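Local coordinates for aromatic-ring-hydroxylating dioxygenase beta subunit (Catenulispora acidiphila, PDB 6VW4), which is of uncertain function, being an NTF2-like (SnoaL-like) protein that binds a polyketide-derived benzoisochromene acid and is only tentatively assigned dioxygenase activity, at residues L10-Q21 against R126-R137. Numbering follows the deposited sequence.
Sequences LYAEVQQHQARQ and RGADGRLLTASR. With SDN ([(3S)-9-hydroxy-1-methyl-10-oxo-4,10-dihydro-3H-benzo[g]isochromen-3-yl]acetic acid), chain C.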
# COMPACT_ATOMS: atom_id res chain seq x y z
N LEU A 10 10.68 9.02 -11.79
CA LEU A 10 9.48 8.60 -12.49
C LEU A 10 8.63 7.67 -11.63
O LEU A 10 7.40 7.70 -11.72
CB LEU A 10 9.88 7.91 -13.80
CG LEU A 10 8.74 7.48 -14.72
CD1 LEU A 10 7.90 8.59 -15.22
CD2 LEU A 10 9.43 6.73 -15.82
N TYR A 11 9.26 6.85 -10.80
CA TYR A 11 8.50 5.91 -9.97
C TYR A 11 7.60 6.68 -9.01
O TYR A 11 6.38 6.44 -8.94
CB TYR A 11 9.50 5.00 -9.23
CG TYR A 11 8.91 3.84 -8.52
CD1 TYR A 11 8.50 3.96 -7.18
CD2 TYR A 11 8.75 2.64 -9.15
CE1 TYR A 11 7.95 2.89 -6.52
CE2 TYR A 11 8.22 1.57 -8.50
CZ TYR A 11 7.80 1.70 -7.19
OH TYR A 11 7.28 0.62 -6.57
N ALA A 12 8.16 7.67 -8.33
CA ALA A 12 7.35 8.55 -7.47
C ALA A 12 6.31 9.34 -8.27
O ALA A 12 5.19 9.58 -7.78
CB ALA A 12 8.27 9.50 -6.70
N GLU A 13 6.67 9.80 -9.46
CA GLU A 13 5.70 10.55 -10.27
C GLU A 13 4.51 9.67 -10.66
O GLU A 13 3.36 10.14 -10.66
CB GLU A 13 6.40 11.10 -11.51
CG GLU A 13 5.76 12.36 -12.07
CD GLU A 13 6.31 12.79 -13.44
OE1 GLU A 13 7.39 12.33 -13.87
OE2 GLU A 13 5.61 13.59 -14.09
N VAL A 14 4.74 8.40 -11.00
CA VAL A 14 3.61 7.50 -11.31
C VAL A 14 2.72 7.30 -10.08
O VAL A 14 1.48 7.37 -10.17
CB VAL A 14 4.10 6.16 -11.88
CG1 VAL A 14 2.87 5.18 -11.99
CG2 VAL A 14 4.80 6.36 -13.22
N GLN A 15 3.32 7.07 -8.92
CA GLN A 15 2.53 6.90 -7.70
C GLN A 15 1.69 8.14 -7.41
O GLN A 15 0.52 8.03 -7.03
CB GLN A 15 3.42 6.60 -6.51
CG GLN A 15 4.25 5.39 -6.62
CD GLN A 15 5.26 5.31 -5.48
OE1 GLN A 15 6.31 5.99 -5.49
NE2 GLN A 15 4.95 4.52 -4.49
N GLN A 16 2.28 9.34 -7.59
CA GLN A 16 1.55 10.58 -7.33
C GLN A 16 0.38 10.71 -8.29
O GLN A 16 -0.72 11.13 -7.89
CB GLN A 16 2.49 11.78 -7.47
CG GLN A 16 1.78 13.14 -7.56
CD GLN A 16 1.66 13.84 -6.19
OE1 GLN A 16 2.05 13.29 -5.17
NE2 GLN A 16 1.12 15.06 -6.19
N HIS A 17 0.62 10.42 -9.56
CA HIS A 17 -0.42 10.49 -10.58
C HIS A 17 -1.52 9.47 -10.28
O HIS A 17 -2.70 9.79 -10.34
CB HIS A 17 0.22 10.24 -11.96
CG HIS A 17 -0.75 10.09 -13.09
ND1 HIS A 17 -1.39 11.16 -13.67
CD2 HIS A 17 -1.15 8.98 -13.77
CE1 HIS A 17 -2.19 10.72 -14.63
NE2 HIS A 17 -2.04 9.40 -14.73
N GLN A 18 -1.15 8.23 -9.95
CA GLN A 18 -2.19 7.25 -9.65
C GLN A 18 -3.01 7.66 -8.43
O GLN A 18 -4.23 7.53 -8.42
CB GLN A 18 -1.59 5.87 -9.45
CG GLN A 18 -1.08 5.28 -10.78
CD GLN A 18 -0.35 4.01 -10.58
OE1 GLN A 18 0.21 3.79 -9.51
NE2 GLN A 18 -0.34 3.15 -11.60
N ALA A 19 -2.34 8.22 -7.41
CA ALA A 19 -3.04 8.65 -6.21
C ALA A 19 -4.07 9.73 -6.54
O ALA A 19 -5.24 9.63 -6.13
CB ALA A 19 -2.04 9.19 -5.19
N ARG A 20 -3.66 10.75 -7.30
CA ARG A 20 -4.60 11.82 -7.66
C ARG A 20 -5.77 11.28 -8.49
O ARG A 20 -6.93 11.58 -8.20
CB ARG A 20 -3.89 12.94 -8.44
CG ARG A 20 -2.83 13.70 -7.66
CD ARG A 20 -3.34 14.97 -7.03
NE ARG A 20 -2.24 15.93 -6.83
CZ ARG A 20 -2.02 16.60 -5.70
NH1 ARG A 20 -2.83 16.45 -4.64
NH2 ARG A 20 -0.99 17.43 -5.62
N GLN A 21 -5.48 10.48 -9.52
CA GLN A 21 -6.53 9.80 -10.26
C GLN A 21 -7.56 9.18 -9.33
O GLN A 21 -8.77 9.37 -9.51
CB GLN A 21 -5.96 8.65 -11.09
CG GLN A 21 -5.49 8.97 -12.38
CD GLN A 21 -5.08 7.73 -13.12
OE1 GLN A 21 -4.57 6.76 -12.54
NE2 GLN A 21 -5.22 7.78 -14.44
N ARG A 126 3.63 11.12 -21.54
CA ARG A 126 3.76 12.49 -21.09
C ARG A 126 3.02 13.40 -22.06
O ARG A 126 3.13 13.25 -23.27
CB ARG A 126 5.23 12.87 -20.98
CG ARG A 126 5.48 13.73 -19.80
CD ARG A 126 6.94 13.89 -19.59
NE ARG A 126 7.51 12.88 -18.70
CZ ARG A 126 7.30 12.83 -17.39
NH1 ARG A 126 6.50 13.72 -16.83
NH2 ARG A 126 7.88 11.87 -16.66
N GLY A 127 2.25 14.32 -21.52
CA GLY A 127 1.57 15.31 -22.33
C GLY A 127 2.47 16.48 -22.74
O GLY A 127 3.66 16.57 -22.40
N ALA A 128 1.86 17.41 -23.48
CA ALA A 128 2.61 18.52 -24.05
C ALA A 128 3.21 19.37 -22.94
O ALA A 128 4.36 19.82 -23.04
CB ALA A 128 1.69 19.37 -24.94
N ASP A 129 2.45 19.58 -21.87
CA ASP A 129 2.89 20.33 -20.71
C ASP A 129 3.80 19.53 -19.76
O ASP A 129 3.97 19.96 -18.61
CB ASP A 129 1.65 20.79 -19.94
CG ASP A 129 0.85 19.62 -19.34
OD1 ASP A 129 1.20 18.45 -19.63
OD2 ASP A 129 -0.11 19.87 -18.58
N GLY A 130 4.35 18.38 -20.16
CA GLY A 130 5.14 17.55 -19.26
C GLY A 130 4.39 16.73 -18.20
O GLY A 130 5.05 15.95 -17.50
N ARG A 131 3.08 16.90 -18.01
CA ARG A 131 2.33 16.10 -17.04
C ARG A 131 2.06 14.70 -17.60
O ARG A 131 1.96 14.51 -18.81
CB ARG A 131 1.00 16.77 -16.68
N LEU A 132 2.02 13.71 -16.71
CA LEU A 132 1.73 12.34 -17.12
C LEU A 132 0.25 12.19 -17.42
O LEU A 132 -0.60 12.85 -16.81
CB LEU A 132 2.10 11.34 -16.01
CG LEU A 132 3.58 11.00 -15.76
CD1 LEU A 132 3.68 10.10 -14.51
CD2 LEU A 132 4.20 10.34 -16.97
N LEU A 133 -0.06 11.31 -18.37
CA LEU A 133 -1.44 10.92 -18.59
C LEU A 133 -1.48 9.43 -18.86
O LEU A 133 -0.51 8.86 -19.34
CB LEU A 133 -2.09 11.63 -19.79
CG LEU A 133 -2.23 13.16 -19.80
CD1 LEU A 133 -2.27 13.63 -21.28
CD2 LEU A 133 -3.45 13.57 -19.04
N THR A 134 -2.65 8.82 -18.60
CA THR A 134 -2.83 7.39 -18.76
C THR A 134 -3.36 7.12 -20.17
O THR A 134 -4.47 7.52 -20.51
CB THR A 134 -3.81 6.82 -17.71
OG1 THR A 134 -3.43 7.25 -16.41
CG2 THR A 134 -3.85 5.28 -17.70
N ALA A 135 -2.56 6.45 -20.96
CA ALA A 135 -2.98 5.99 -22.26
C ALA A 135 -3.87 4.76 -22.15
O ALA A 135 -4.83 4.62 -22.92
CB ALA A 135 -1.75 5.64 -23.10
N SER A 136 -3.54 3.85 -21.23
CA SER A 136 -4.39 2.69 -21.04
C SER A 136 -4.32 2.16 -19.60
O SER A 136 -3.30 2.30 -18.90
CB SER A 136 -4.03 1.56 -22.04
OG SER A 136 -2.65 1.27 -22.03
N ARG A 137 -5.43 1.55 -19.20
CA ARG A 137 -5.57 0.83 -17.93
C ARG A 137 -6.33 -0.47 -18.19
O ARG A 137 -7.46 -0.46 -18.68
CB ARG A 137 -6.30 1.69 -16.90
CG ARG A 137 -6.75 0.92 -15.67
CD ARG A 137 -6.98 1.86 -14.52
NE ARG A 137 -5.71 2.38 -14.06
CZ ARG A 137 -5.60 3.39 -13.20
NH1 ARG A 137 -6.68 3.99 -12.74
NH2 ARG A 137 -4.40 3.82 -12.83
O4 SDN C . -10.16 2.76 -11.98
C11 SDN C . -9.57 1.58 -11.51
C12 SDN C . -10.33 0.46 -11.18
C13 SDN C . -11.87 0.54 -11.36
O5 SDN C . -12.38 1.53 -11.76
C14 SDN C . -12.71 -0.68 -11.00
C15 SDN C . -14.24 -0.63 -11.19
O3 SDN C . -14.88 -1.89 -11.46
C16 SDN C . -15.03 0.69 -11.29
C10 SDN C . -8.20 1.54 -11.32
C9 SDN C . -7.58 0.38 -10.83
C8 SDN C . -8.34 -0.74 -10.52
C7 SDN C . -9.72 -0.70 -10.68
C6 SDN C . -10.56 -1.97 -10.31
C5 SDN C . -12.08 -1.88 -10.51
C4 SDN C . -12.89 -3.06 -10.19
C3 SDN C . -14.33 -3.02 -10.69
C2 SDN C . -15.05 -3.00 -9.36
C1 SDN C . -15.85 -4.20 -8.89
O2 SDN C . -15.87 -5.24 -9.59
O1 SDN C . -16.49 -4.11 -7.81
O HOH W 1 2.97 14.09 -13.89
O HOH W 2 -2.56 5.73 -14.45
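T134 OG1 illustrates how one hydroxyl can tie a helix to a strand. H17 NE2 donates to OG1 over 3.1 Å, nearly straight (166°) and within the ring plane, while Q21 NE2 approaches the same oxygen at 2.7 Å in a bent, weak bond. OG1 in turn donates to a water, which passes a hydrogen to Q21 OE1. In the cone-like NTF2 fold, here a SnoaL-like domain, such contacts hold the N-terminal helix 8-26 against the curved sheet. The amide of Q21 also bonds T36, its stronger partner.

With CG anti to the backbone N (chi1 172°) the imidazole of H17 reaches the strand and meets T134 OG1 with its edge, while L132 CB and Q21 CG lie over opposite faces, each displaced toward the rim. One turn back toward the N-terminus, the L132 side chain packs against V14 and E13, its CD1 4.1 Å from V14 CG2.

At the outer end, E13 and R126 pair end-on: R126 NH2 reaches E13 OE1 and R126 NH1 reaches E13 OE2, each at 2.9 Å, the two planes only 25° apart. R126 NH1 also donates to G130 O (2.7 Å), in the last residue of the type I turn 127-130, and L132 CD2 lies over one face of the guanidinium, toward its rim. A water bridges E13 OE2 to L132 N. Replacing E13 by an alanine removes the carboxylate and would probably leave the R126 guanidinium without its charged mate, though still held by G130 O, and the bridging water without its acceptor.

Toward the ligand, R137 NH2 makes a weak bond to Q21 OE1 (3.0 Å) but a salt bridge to D122. The same guanidinium lines the pocket, with R137 NH1 3.2 Å from SDN C10.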